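Local coordinates for protein NRPS (Penicillium fellutanum, PDB 6NKI) that belongs to a nonribosomal peptide synthetase, adopting an NADP-binding Rossmann fold of the male sterility protein family with NADPH bound in the model, at residues N143-T147 / T206-S210; A168-G172 / D379-V383; H102-L106 / Q152-P158; S48-A54 / L83-G89; D268-A274 / I313-M319. The contacts are given in a common frame with arbitrary orientation. Residues are numbered along the deposited sequence.

Contact 1. Residues N143-T147 / T206-S210; sequences NVRST and TKFAS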
# COMPACT_ATOMS: atom_id res chain seq x y z
N ASN A 143 -13.61 21.44 -18.19
CA ASN A 143 -12.91 21.27 -16.92
C ASN A 143 -13.27 22.39 -15.94
O ASN A 143 -13.73 22.11 -14.82
CB ASN A 143 -11.40 21.19 -17.16
CG ASN A 143 -11.02 19.98 -17.99
OD1 ASN A 143 -11.78 19.02 -18.08
ND2 ASN A 143 -9.80 19.98 -18.52
N VAL A 144 -13.09 23.64 -16.33
CA VAL A 144 -13.12 24.72 -15.34
C VAL A 144 -14.51 25.32 -15.11
O VAL A 144 -14.82 25.75 -14.00
CB VAL A 144 -12.12 25.82 -15.74
CG1 VAL A 144 -12.01 26.89 -14.65
CG2 VAL A 144 -10.77 25.22 -16.09
N ARG A 145 -15.36 25.37 -16.14
CA ARG A 145 -16.73 25.86 -15.96
C ARG A 145 -17.52 24.93 -15.06
O ARG A 145 -18.25 25.37 -14.17
CB ARG A 145 -17.41 25.98 -17.32
CG ARG A 145 -18.87 26.44 -17.36
CD ARG A 145 -19.03 27.94 -17.28
NE ARG A 145 -20.43 28.30 -17.52
CZ ARG A 145 -20.92 29.53 -17.51
NH1 ARG A 145 -20.12 30.57 -17.29
NH2 ARG A 145 -22.21 29.73 -17.74
N SER A 146 -17.39 23.63 -15.31
CA SER A 146 -17.88 22.57 -14.45
C SER A 146 -17.51 22.86 -13.00
O SER A 146 -18.36 22.75 -12.11
CB SER A 146 -17.33 21.22 -14.96
OG SER A 146 -15.92 21.20 -14.99
N THR A 147 -16.25 23.26 -12.76
CA THR A 147 -15.83 23.58 -11.40
C THR A 147 -16.55 24.82 -10.89
O THR A 147 -17.02 24.86 -9.75
CB THR A 147 -14.30 23.76 -11.35
OG1 THR A 147 -13.63 22.59 -11.86
CG2 THR A 147 -13.81 24.01 -9.92
N THR A 206 -5.52 23.80 -17.03
CA THR A 206 -6.93 23.77 -16.65
C THR A 206 -7.11 23.26 -15.23
O THR A 206 -7.85 23.86 -14.44
CB THR A 206 -7.75 22.88 -17.60
OG1 THR A 206 -7.20 21.56 -17.62
CG2 THR A 206 -7.83 23.48 -19.00
N LYS A 207 -6.50 22.11 -14.91
CA LYS A 207 -6.61 21.55 -13.57
C LYS A 207 -6.15 22.58 -12.54
O LYS A 207 -6.87 22.87 -11.57
CB LYS A 207 -5.78 20.27 -13.44
CG LYS A 207 -6.05 19.21 -14.51
CD LYS A 207 -7.44 18.58 -14.47
CE LYS A 207 -7.53 17.51 -13.40
NZ LYS A 207 -8.82 16.76 -13.41
N PHE A 208 -4.96 23.15 -12.75
CA PHE A 208 -4.52 24.28 -11.94
C PHE A 208 -5.54 25.41 -11.96
O PHE A 208 -5.82 26.02 -10.93
CB PHE A 208 -3.18 24.80 -12.44
CG PHE A 208 -2.71 26.06 -11.73
CD1 PHE A 208 -2.02 25.97 -10.53
CD2 PHE A 208 -3.00 27.32 -12.25
CE1 PHE A 208 -1.60 27.12 -9.87
CE2 PHE A 208 -2.59 28.47 -11.59
CZ PHE A 208 -1.89 28.37 -10.40
N ALA A 209 -6.10 25.71 -13.14
CA ALA A 209 -7.07 26.80 -13.25
C ALA A 209 -8.26 26.55 -12.33
O ALA A 209 -8.69 27.45 -11.60
CB ALA A 209 -7.53 26.96 -14.69
N SER A 210 -8.81 25.33 -12.36
CA SER A 210 -9.88 24.99 -11.42
C SER A 210 -9.37 24.97 -9.98
O SER A 210 -10.14 25.19 -9.04
CB SER A 210 -10.49 23.63 -11.79
OG SER A 210 -11.04 23.62 -13.09
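Two neighbouring helices of the Rossmann fold pack here, 136-156 and 202-220, running nearly parallel along the central parallel sheet. Over these short segments their axes come within 8.9 Å and cross at -16°, with Val144 and Ser210 nearest in register. The side chains between them are mostly small or short: Val144, Thr147, Thr206, Ala209 and Ser210.

The apolar part is slight. Val144 leans across the groove, its CG2 3.9 Å from Ala209 CB and 3.6 Å from the carbonyl O of Thr206, so the branched side chain lies against one turn of the partner helix, between Thr206 and Ala209.

The polar part lies within the buried interface. Asn143 ND2 donates to Thr206 OG1 at 3.2 Å, and that same hydroxyl also bonds back to the carbonyl of Tyr203 in its own helix. Further along, the hydroxyls of Thr147 and Ser210 meet between the helices, while the sheet side is closed by Tyr165 of strand 162-166, which touches both. The side chain of Asn143 lies about 7 Å from the bound NADPH, so the helix pair runs close to the cofactor site. Ser210 OG sits 3.0 Å from Thr147 OG1 and 3.3 Å from Val144 CA, tucked against the facing helix.

Contact 2. Residues A168-G172 / D379-V383; sequences ALIPG and DPLPV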
# COMPACT_ATOMS: atom_id res chain seq x y z
N ALA A 168 -3.87 17.69 -11.33
CA ALA A 168 -2.53 17.14 -11.61
C ALA A 168 -1.46 17.85 -10.77
O ALA A 168 -1.76 18.88 -10.17
CB ALA A 168 -2.23 17.22 -13.08
N LEU A 169 -0.26 17.26 -10.72
CA LEU A 169 0.88 17.84 -9.96
C LEU A 169 1.30 19.14 -10.64
O LEU A 169 1.24 19.21 -11.87
CB LEU A 169 2.02 16.81 -9.96
CG LEU A 169 1.65 15.46 -9.35
CD1 LEU A 169 2.70 14.42 -9.66
CD2 LEU A 169 1.46 15.58 -7.85
N ILE A 170 1.75 20.12 -9.85
CA ILE A 170 2.10 21.44 -10.37
C ILE A 170 3.46 21.81 -9.80
O ILE A 170 3.70 21.60 -8.60
CB ILE A 170 1.02 22.48 -9.99
CG1 ILE A 170 -0.37 22.05 -10.48
CG2 ILE A 170 1.37 23.86 -10.55
CD1 ILE A 170 -0.50 21.93 -11.99
N PRO A 171 4.38 22.35 -10.61
CA PRO A 171 5.66 22.82 -10.04
C PRO A 171 5.52 23.83 -8.91
O PRO A 171 6.23 23.73 -7.90
CB PRO A 171 6.38 23.39 -11.27
CG PRO A 171 5.31 23.63 -12.29
CD PRO A 171 4.30 22.55 -12.06
N GLY A 172 4.62 24.80 -9.04
CA GLY A 172 4.36 25.72 -7.96
C GLY A 172 3.40 25.16 -6.93
O GLY A 172 3.63 24.09 -6.36
N ASP A 379 14.02 18.63 -9.84
CA ASP A 379 12.98 19.40 -10.49
C ASP A 379 11.99 19.91 -9.43
O ASP A 379 11.90 19.35 -8.34
CB ASP A 379 12.29 18.51 -11.52
CG ASP A 379 11.52 19.28 -12.57
OD1 ASP A 379 12.16 19.84 -13.49
OD2 ASP A 379 10.28 19.32 -12.47
N PRO A 380 11.27 21.00 -9.72
CA PRO A 380 10.38 21.58 -8.69
C PRO A 380 9.31 20.65 -8.13
O PRO A 380 8.84 20.88 -7.01
CB PRO A 380 9.75 22.78 -9.42
CG PRO A 380 10.78 23.18 -10.40
CD PRO A 380 11.43 21.91 -10.86
N LEU A 381 8.90 19.62 -8.87
CA LEU A 381 7.82 18.74 -8.42
C LEU A 381 8.15 18.08 -7.08
O LEU A 381 9.33 18.03 -6.68
CB LEU A 381 7.52 17.68 -9.49
CG LEU A 381 6.78 18.23 -10.71
CD1 LEU A 381 6.64 17.17 -11.78
CD2 LEU A 381 5.42 18.75 -10.30
N PRO A 382 7.15 17.57 -6.34
CA PRO A 382 7.39 17.10 -4.96
C PRO A 382 8.06 15.73 -4.90
O PRO A 382 7.50 14.77 -4.36
CB PRO A 382 5.96 17.05 -4.39
CG PRO A 382 5.13 16.67 -5.55
CD PRO A 382 5.74 17.43 -6.71
N VAL A 383 9.26 15.63 -5.45
CA VAL A 383 9.93 14.33 -5.46
C VAL A 383 10.26 13.92 -4.03
O VAL A 383 10.87 14.72 -3.29
CB VAL A 383 11.18 14.36 -6.37
CG1 VAL A 383 12.24 15.32 -5.83
CG2 VAL A 383 11.75 12.97 -6.57
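Three prolines and two leucines do nearly all the work in this contact, and the two loops meet without a single hydrogen bond between them. The most intimate piece is one methyl group: Leu381 CD2 rests 3.7 Å from Ile170 C, 3.8 Å from Pro171 N and 3.9 Å from Leu169 CB, so it lies against the peptide link between Ile170 and Pro171 as much as against side chains. Since Pro171 contributes no N-H, that link offers an apolar side chain a less polar surface than an ordinary peptide would.

In the fold, 168-172 is the loop that leaves strand 162-166 of the parallel Rossmann sheet, and 379-383 comes from far along the chain, between helices 363-369 and 389-410. The contact therefore ties a loop at the end of the Rossmann sheet to the C-terminal part of the protein. Leu169 and Leu381 both also touch Phe272 of strand 270-275, which lines the inner side of the junction.

Toward solvent the prolines pair up, with Pro171 CB 3.9 Å from Pro380 CB. Pro382, whose CG reaches to 4.5 Å from Leu169 CD2, is the centre of an inverse gamma turn: Val383 N donates to Leu381 O at 2.7 Å, swinging the chain around straight after the leucine.

Contact 3. Residues H102-L106 / Q152-P158; sequences HWETL and QCLNRSP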
# COMPACT_ATOMS: atom_id res chain seq x y z
N HIS A 102 -32.19 17.85 -12.04
CA HIS A 102 -30.95 17.20 -11.54
C HIS A 102 -30.15 18.10 -10.59
O HIS A 102 -29.41 17.53 -9.79
CB HIS A 102 -30.14 16.58 -12.68
CG HIS A 102 -30.76 15.33 -13.20
ND1 HIS A 102 -31.56 14.54 -12.41
CD2 HIS A 102 -30.71 14.74 -14.41
CE1 HIS A 102 -31.98 13.51 -13.11
NE2 HIS A 102 -31.47 13.61 -14.34
N TRP A 103 -30.27 19.43 -10.66
CA TRP A 103 -29.45 20.27 -9.75
C TRP A 103 -29.74 19.91 -8.30
O TRP A 103 -28.79 19.84 -7.50
CB TRP A 103 -29.58 21.76 -10.08
CG TRP A 103 -28.52 22.09 -11.07
CD1 TRP A 103 -28.46 21.66 -12.36
CD2 TRP A 103 -27.30 22.81 -10.82
NE1 TRP A 103 -27.31 22.10 -12.94
CE2 TRP A 103 -26.58 22.81 -12.03
CE3 TRP A 103 -26.75 23.46 -9.71
CZ2 TRP A 103 -25.34 23.43 -12.15
CZ3 TRP A 103 -25.53 24.08 -9.84
CH2 TRP A 103 -24.84 24.07 -11.05
N GLU A 104 -31.00 19.63 -8.01
CA GLU A 104 -31.37 19.06 -6.69
C GLU A 104 -30.63 19.74 -5.53
O GLU A 104 -30.15 19.01 -4.65
CB GLU A 104 -31.09 17.56 -6.66
CG GLU A 104 -31.98 16.81 -5.69
CD GLU A 104 -33.20 16.19 -6.34
OE1 GLU A 104 -33.10 15.82 -7.52
OE2 GLU A 104 -34.23 16.07 -5.66
N THR A 105 -30.45 21.05 -5.58
CA THR A 105 -29.91 21.78 -4.43
C THR A 105 -30.91 22.80 -3.90
O THR A 105 -30.51 23.83 -3.35
CB THR A 105 -28.57 22.43 -4.77
OG1 THR A 105 -28.68 23.20 -5.98
CG2 THR A 105 -27.51 21.34 -4.93
N LEU A 106 -32.20 22.51 -4.05
CA LEU A 106 -33.25 23.28 -3.41
C LEU A 106 -33.59 22.67 -2.06
O LEU A 106 -34.53 21.88 -1.94
CB LEU A 106 -34.48 23.33 -4.30
CG LEU A 106 -34.25 24.02 -5.65
CD1 LEU A 106 -35.54 24.03 -6.46
CD2 LEU A 106 -33.70 25.42 -5.44
N GLN A 152 -21.05 27.15 -7.29
CA GLN A 152 -22.42 27.65 -7.28
C GLN A 152 -23.33 26.67 -6.57
O GLN A 152 -24.23 27.07 -5.82
CB GLN A 152 -22.93 27.87 -8.70
CG GLN A 152 -22.39 29.07 -9.45
CD GLN A 152 -22.94 29.11 -10.86
OE1 GLN A 152 -23.59 28.17 -11.32
NE2 GLN A 152 -22.69 30.22 -11.55
N CYS A 153 -23.10 25.39 -6.80
CA CYS A 153 -24.05 24.38 -6.34
C CYS A 153 -23.95 24.19 -4.83
O CYS A 153 -24.98 24.10 -4.14
CB CYS A 153 -23.78 23.09 -7.11
SG CYS A 153 -25.12 21.89 -7.16
N LEU A 154 -22.73 24.12 -4.29
CA LEU A 154 -22.55 24.11 -2.84
C LEU A 154 -23.22 25.32 -2.19
O LEU A 154 -23.95 25.18 -1.20
CB LEU A 154 -21.06 24.05 -2.47
CG LEU A 154 -20.27 22.74 -2.28
CD1 LEU A 154 -20.13 21.93 -3.56
CD2 LEU A 154 -18.87 23.02 -1.69
N ASN A 155 -22.99 26.50 -2.75
CA ASN A 155 -23.46 27.75 -2.16
C ASN A 155 -24.98 27.74 -1.95
O ASN A 155 -25.47 28.08 -0.88
CB ASN A 155 -23.04 28.91 -3.05
CG ASN A 155 -23.20 30.21 -2.38
OD1 ASN A 155 -23.62 30.27 -1.24
ND2 ASN A 155 -22.87 31.29 -3.09
N ARG A 156 -25.72 27.33 -2.98
CA ARG A 156 -27.18 27.42 -2.95
C ARG A 156 -27.83 26.33 -2.12
O ARG A 156 -29.00 26.47 -1.74
CB ARG A 156 -27.69 27.38 -4.39
CG ARG A 156 -27.14 28.52 -5.28
CD ARG A 156 -27.64 28.37 -6.69
NE ARG A 156 -26.96 29.25 -7.63
CZ ARG A 156 -27.23 29.29 -8.93
NH1 ARG A 156 -28.17 28.49 -9.44
NH2 ARG A 156 -26.58 30.12 -9.72
N SER A 157 -27.07 25.28 -1.79
CA SER A 157 -27.60 24.14 -1.00
C SER A 157 -27.90 24.54 0.44
O SER A 157 -27.07 25.24 1.04
CB SER A 157 -26.62 23.00 -1.01
OG SER A 157 -26.95 22.05 -0.01
N PRO A 158 -29.02 24.07 1.04
CA PRO A 158 -29.34 24.39 2.43
C PRO A 158 -28.31 23.82 3.40
O PRO A 158 -27.86 24.53 4.27
CB PRO A 158 -30.67 23.67 2.67
CG PRO A 158 -30.74 22.61 1.59
CD PRO A 158 -30.02 23.22 0.41
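Thr105, Trp103 and Cys153 bury the most surface, and the contact can be read from them. Trp103 lies at the end of the short helix 100-103, and Cys153 is in the last turn of helix 136-156, one of the helices flanking the Rossmann sheet. The tryptophan reaches over to that helix: its CZ3 is 3.4 Å from Cys153 CB, and Cys153 SG lies 4.2 Å from the centroid of the six-membered ring, 49° off the normal. This is a sulfur-aromatic contact of oblique geometry. His95 and Leu98 also meet the indole, so the ring is held between the helix end and the loop ahead of its own helix.

After Trp103 the chain turns at Glu104, which has a positive phi, and this brings Thr105 back against the same cysteine, CG2 to SG 3.3 Å. Cys153 is thus gripped by two residues from one turn of chain. Thr105 also follows the end of the helix: its carbonyl O is 3.8 Å from both Ser157 CA and Pro158 CD, and 3.4 Å from Arg156 O, two acceptors that pass without bonding where helix 136-156 gives way to loop.

With no hydrogen bond or salt bridge between the two segments, the match probably rests on shape and on the sulfur-indole contact, a chemistry that would fix position by close fit rather than by paired charges.

Contact 4. Residues S48-A54 / L83-G89; sequences SIVYVLA and LIQVWPG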
# COMPACT_ATOMS: atom_id res chain seq x y z
N SER A 48 -25.53 6.19 0.76
CA SER A 48 -26.88 5.69 0.54
C SER A 48 -27.28 5.65 -0.93
O SER A 48 -28.20 4.90 -1.28
CB SER A 48 -27.88 6.54 1.32
OG SER A 48 -29.22 6.15 1.07
N ILE A 49 -26.63 6.43 -1.79
CA ILE A 49 -26.91 6.45 -3.22
C ILE A 49 -25.72 7.15 -3.85
O ILE A 49 -25.07 7.98 -3.20
CB ILE A 49 -28.26 7.17 -3.54
CG1 ILE A 49 -28.96 6.59 -4.77
CG2 ILE A 49 -28.04 8.63 -3.84
CD1 ILE A 49 -29.70 5.27 -4.55
N VAL A 50 -25.39 6.85 -5.10
CA VAL A 50 -24.39 7.65 -5.81
C VAL A 50 -24.98 8.11 -7.13
O VAL A 50 -25.59 7.32 -7.86
CB VAL A 50 -23.07 6.89 -6.04
CG1 VAL A 50 -22.06 7.76 -6.80
CG2 VAL A 50 -22.48 6.41 -4.73
N TYR A 51 -24.82 9.40 -7.43
CA TYR A 51 -25.21 9.96 -8.72
C TYR A 51 -23.95 10.11 -9.56
O TYR A 51 -22.97 10.71 -9.11
CB TYR A 51 -25.87 11.35 -8.59
CG TYR A 51 -27.00 11.47 -7.60
CD1 TYR A 51 -28.20 10.80 -7.79
CD2 TYR A 51 -26.91 12.35 -6.51
CE1 TYR A 51 -29.27 10.95 -6.89
CE2 TYR A 51 -27.97 12.49 -5.60
CZ TYR A 51 -29.14 11.79 -5.80
OH TYR A 51 -30.19 11.92 -4.92
N VAL A 52 -23.99 9.59 -10.79
CA VAL A 52 -22.82 9.62 -11.66
C VAL A 52 -23.16 10.34 -12.98
O VAL A 52 -24.12 9.97 -13.68
CB VAL A 52 -22.24 8.22 -11.90
CG1 VAL A 52 -21.75 7.66 -10.59
CG2 VAL A 52 -23.28 7.28 -12.47
N LEU A 53 -22.37 11.37 -13.28
CA LEU A 53 -22.37 11.99 -14.59
C LEU A 53 -22.08 10.95 -15.65
O LEU A 53 -21.14 10.16 -15.52
CB LEU A 53 -21.32 13.10 -14.63
CG LEU A 53 -21.52 14.10 -15.79
CD1 LEU A 53 -22.89 14.81 -15.67
CD2 LEU A 53 -20.42 15.16 -15.93
N ALA A 54 -22.89 10.93 -16.70
CA ALA A 54 -22.67 10.06 -17.83
C ALA A 54 -22.63 10.90 -19.10
O ALA A 54 -23.61 11.58 -19.43
CB ALA A 54 -23.75 8.99 -17.94
N LEU A 83 -27.89 1.01 -5.94
CA LEU A 83 -27.29 2.16 -5.27
C LEU A 83 -26.94 3.29 -6.22
O LEU A 83 -26.45 4.34 -5.78
CB LEU A 83 -26.03 1.73 -4.51
CG LEU A 83 -26.09 1.36 -3.03
CD1 LEU A 83 -26.43 2.61 -2.26
CD2 LEU A 83 -27.10 0.27 -2.74
N ILE A 84 -27.17 3.12 -7.51
CA ILE A 84 -26.61 4.00 -8.52
C ILE A 84 -27.74 4.69 -9.28
O ILE A 84 -28.76 4.07 -9.62
CB ILE A 84 -25.69 3.18 -9.46
CG1 ILE A 84 -24.85 4.09 -10.35
CG2 ILE A 84 -26.48 2.21 -10.30
CD1 ILE A 84 -23.69 3.32 -10.96
N GLN A 85 -27.59 6.00 -9.48
CA GLN A 85 -28.48 6.75 -10.35
C GLN A 85 -27.64 7.54 -11.33
O GLN A 85 -26.68 8.21 -10.94
CB GLN A 85 -29.42 7.67 -9.57
CG GLN A 85 -30.47 6.90 -8.79
CD GLN A 85 -31.51 7.81 -8.16
OE1 GLN A 85 -31.45 9.04 -8.29
NE2 GLN A 85 -32.47 7.20 -7.48
N VAL A 86 -28.00 7.46 -12.60
CA VAL A 86 -27.20 8.05 -13.66
C VAL A 86 -27.86 9.36 -14.08
O VAL A 86 -29.08 9.41 -14.32
CB VAL A 86 -27.07 7.08 -14.83
CG1 VAL A 86 -26.30 7.71 -15.95
CG2 VAL A 86 -26.38 5.81 -14.37
N TRP A 87 -27.07 10.42 -14.15
CA TRP A 87 -27.54 11.71 -14.64
C TRP A 87 -26.88 12.04 -15.96
O TRP A 87 -25.66 12.34 -15.98
CB TRP A 87 -27.27 12.84 -13.65
CG TRP A 87 -28.08 12.82 -12.39
CD1 TRP A 87 -29.14 12.02 -12.09
CD2 TRP A 87 -27.86 13.66 -11.27
NE1 TRP A 87 -29.60 12.32 -10.83
CE2 TRP A 87 -28.83 13.32 -10.30
CE3 TRP A 87 -26.95 14.67 -10.98
CZ2 TRP A 87 -28.90 13.96 -9.08
CZ3 TRP A 87 -27.02 15.30 -9.77
CH2 TRP A 87 -27.98 14.94 -8.83
N PRO A 88 -27.60 12.03 -17.06
CA PRO A 88 -27.04 12.47 -18.34
C PRO A 88 -26.51 13.90 -18.24
O PRO A 88 -27.14 14.77 -17.64
CB PRO A 88 -28.22 12.37 -19.31
CG PRO A 88 -29.15 11.38 -18.66
CD PRO A 88 -29.01 11.60 -17.19
N GLY A 89 -25.35 14.12 -18.84
CA GLY A 89 -24.73 15.42 -18.74
C GLY A 89 -23.48 15.51 -19.59
O GLY A 89 -23.18 14.62 -20.39
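This is a parallel strand pair at the edge of the Rossmann sheet: strand 84-88 is one of its two outermost strands within this chain and 47-54 the next one in. The two are joined through helix 59-72, making a beta-alpha-beta unit. Six backbone hydrogen bonds zip the pair from Val50 N to Leu83 O (2.8 Å) through to Gly89 N to Ala54 O (3.1 Å). Pro88 interrupts nothing, because the alternating parallel pattern draws on the amides of Trp87 and Gly89 instead.

On the face carrying Val50, Val52 and Ala54, the partners are Ile84, Val86 and Pro88; branched aliphatics dominate, and Ala54 CB is 3.5 Å from Val86 CG1. Helices 59-72 and 32-43 cover it, Ile66 touching Val52, Ile84 and Val86, and Leu38 touching Val50, Val52 and Ile84.

On the other face, beside Gln85 and Leu53, the rings of Tyr51 and Trp87 form an offset stack, centroids 4.3 Å apart and planes at 19°. His102 also stacks on Trp87, and Phe25 meets the same indole. Leu53's side chain comes within about 4 Å of the bound NADPH, at a strand end bordering the cofactor site. Gly89 accommodates that leucine closely: Leu53 CD1 is 3.6 Å from Gly89 CA, where a beta carbon would collide with it.

Contact 5. Residues D268-A274 / I313-M319; sequences DNWLFVA and IGDGLNM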
# COMPACT_ATOMS: atom_id res chain seq x y z
N ASP A 268 18.15 7.63 -13.16
CA ASP A 268 18.09 8.28 -11.86
C ASP A 268 16.92 9.26 -11.75
O ASP A 268 16.72 9.83 -10.68
CB ASP A 268 19.42 8.98 -11.58
CG ASP A 268 19.70 9.16 -10.08
OD1 ASP A 268 18.82 8.82 -9.26
OD2 ASP A 268 20.82 9.60 -9.74
N ASN A 269 16.14 9.45 -12.81
CA ASN A 269 14.96 10.30 -12.70
C ASN A 269 13.85 9.60 -11.94
O ASN A 269 13.83 8.37 -11.78
CB ASN A 269 14.39 10.71 -14.07
CG ASN A 269 15.19 11.79 -14.75
OD1 ASN A 269 15.94 12.54 -14.12
ND2 ASN A 269 14.94 11.96 -16.04
N TRP A 270 12.88 10.40 -11.52
CA TRP A 270 11.75 9.94 -10.72
C TRP A 270 10.47 9.90 -11.56
O TRP A 270 10.19 10.84 -12.31
CB TRP A 270 11.55 10.84 -9.50
CG TRP A 270 10.48 10.31 -8.67
CD1 TRP A 270 9.15 10.62 -8.75
CD2 TRP A 270 10.60 9.36 -7.63
NE1 TRP A 270 8.44 9.91 -7.83
CE2 TRP A 270 9.31 9.13 -7.12
CE3 TRP A 270 11.69 8.67 -7.07
CZ2 TRP A 270 9.08 8.25 -6.07
CZ3 TRP A 270 11.45 7.79 -6.03
CH2 TRP A 270 10.15 7.59 -5.55
N LEU A 271 9.70 8.83 -11.38
CA LEU A 271 8.45 8.59 -12.09
C LEU A 271 7.29 8.56 -11.09
O LEU A 271 7.28 7.73 -10.17
CB LEU A 271 8.51 7.25 -12.84
CG LEU A 271 7.34 6.83 -13.73
CD1 LEU A 271 7.34 7.67 -15.01
CD2 LEU A 271 7.31 5.33 -14.05
N PHE A 272 6.30 9.44 -11.28
CA PHE A 272 5.15 9.50 -10.38
C PHE A 272 4.09 8.50 -10.81
O PHE A 272 3.31 8.77 -11.72
CB PHE A 272 4.56 10.91 -10.32
CG PHE A 272 5.46 11.93 -9.66
CD1 PHE A 272 5.60 11.96 -8.27
CD2 PHE A 272 6.14 12.88 -10.42
CE1 PHE A 272 6.41 12.88 -7.66
CE2 PHE A 272 6.95 13.82 -9.80
CZ PHE A 272 7.09 13.81 -8.41
N VAL A 273 4.02 7.37 -10.13
CA VAL A 273 3.01 6.35 -10.41
C VAL A 273 2.54 5.70 -9.10
O VAL A 273 3.32 5.55 -8.14
CB VAL A 273 3.57 5.34 -11.44
CG1 VAL A 273 4.79 4.65 -10.89
CG2 VAL A 273 2.56 4.29 -11.81
N ALA A 274 1.26 5.32 -9.06
CA ALA A 274 0.61 4.84 -7.85
C ALA A 274 -0.50 3.87 -8.22
O ALA A 274 -1.09 3.94 -9.30
CB ALA A 274 0.02 5.98 -7.01
N ILE A 313 0.53 13.39 -4.51
CA ILE A 313 0.87 11.98 -4.49
C ILE A 313 2.28 11.84 -5.05
O ILE A 313 2.48 11.70 -6.27
CB ILE A 313 -0.14 11.17 -5.31
CG1 ILE A 313 -1.55 11.57 -4.92
CG2 ILE A 313 0.04 9.67 -5.03
CD1 ILE A 313 -1.89 11.19 -3.52
N GLY A 314 3.28 11.89 -4.18
CA GLY A 314 4.66 11.64 -4.57
C GLY A 314 5.00 10.19 -4.91
O GLY A 314 6.15 9.94 -5.27
N ASP A 315 4.03 9.26 -4.83
CA ASP A 315 4.34 7.84 -4.97
C ASP A 315 5.03 7.53 -6.30
O ASP A 315 4.66 8.04 -7.36
CB ASP A 315 3.06 6.96 -4.88
CG ASP A 315 2.41 6.94 -3.48
OD1 ASP A 315 2.94 7.57 -2.53
OD2 ASP A 315 1.42 6.17 -3.32
N GLY A 316 6.03 6.65 -6.25
CA GLY A 316 6.61 6.25 -7.53
C GLY A 316 7.96 5.57 -7.38
O GLY A 316 8.29 5.02 -6.33
N LEU A 317 8.74 5.65 -8.46
CA LEU A 317 9.91 4.80 -8.67
C LEU A 317 11.02 5.57 -9.36
O LEU A 317 10.78 6.54 -10.08
CB LEU A 317 9.54 3.60 -9.54
CG LEU A 317 8.56 2.56 -9.01
CD1 LEU A 317 8.10 1.63 -10.12
CD2 LEU A 317 9.19 1.76 -7.86
N ASN A 318 12.26 5.12 -9.14
CA ASN A 318 13.32 5.46 -10.07
C ASN A 318 13.02 4.84 -11.42
O ASN A 318 12.44 3.75 -11.51
CB ASN A 318 14.68 4.96 -9.56
CG ASN A 318 15.15 5.71 -8.33
OD1 ASN A 318 15.06 6.94 -8.26
ND2 ASN A 318 15.62 4.96 -7.33
N MET A 319 13.40 5.53 -12.49
CA MET A 319 13.18 4.95 -13.81
C MET A 319 13.96 3.64 -14.02
O MET A 319 13.45 2.72 -14.67
CB MET A 319 13.52 5.97 -14.89
CG MET A 319 12.50 7.11 -14.93
SD MET A 319 10.86 6.41 -15.11
CE MET A 319 10.98 5.59 -16.69
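Strands 270-274 and 316-318 run antiparallel, at 158°, as two of the three strands of a small mixed sheet beside the main Rossmann sheet. Leu271 and Leu317 form the hydrogen-bonded pair, Leu271 N to Leu317 O 2.8 Å and Leu317 N to Leu271 O 3.1 Å. Met319 N to Asn269 O (3.0 Å) extends the pairing into the start of helix 319-330, while at the other end Val273 N to Asp315 O is a weak bond. Gly316 pairs with Phe272 at backbone angles that call for glycine.

Leu271 and Leu317 share a face, where Leu317 packs on helix 389-410 and Leu271 CB meets Met319 SD at 3.4 Å. On the opposite face Trp270 lies over the neighbouring strand, the backbone of Leu317 under its ring. The carboxylate of Asp315 reaches out of the subunit to hydrogen-bond Ser390 of the second subunit. Within the chain, Ala274 CB sits 3.8 Å from Asp315 CB.

Contacts 1 and 5 are buried, contacts 3 and 4 partly so, and contact 2 lies at the surface. Helix 136-156 serves both contact 1, through small and polar side chains near the cofactor, and contact 3, where the sulfur of Cys153 near its C-terminal end meets the indole of Trp103. Contact 4 supplies the sheet edge beside contact 3, where His102 O reaches 3.1 Å from Trp87 CH2. Contacts 4 and 5 both depend on backbone pairing, parallel in one and antiparallel in the other, on opposite sides of the chain's centre. Contact 5 nests in the loop closed by contact 2, with Phe272 against both leucines of that proline-rich junction; contact 2 also touches contact 1 through Ile170 and Phe208.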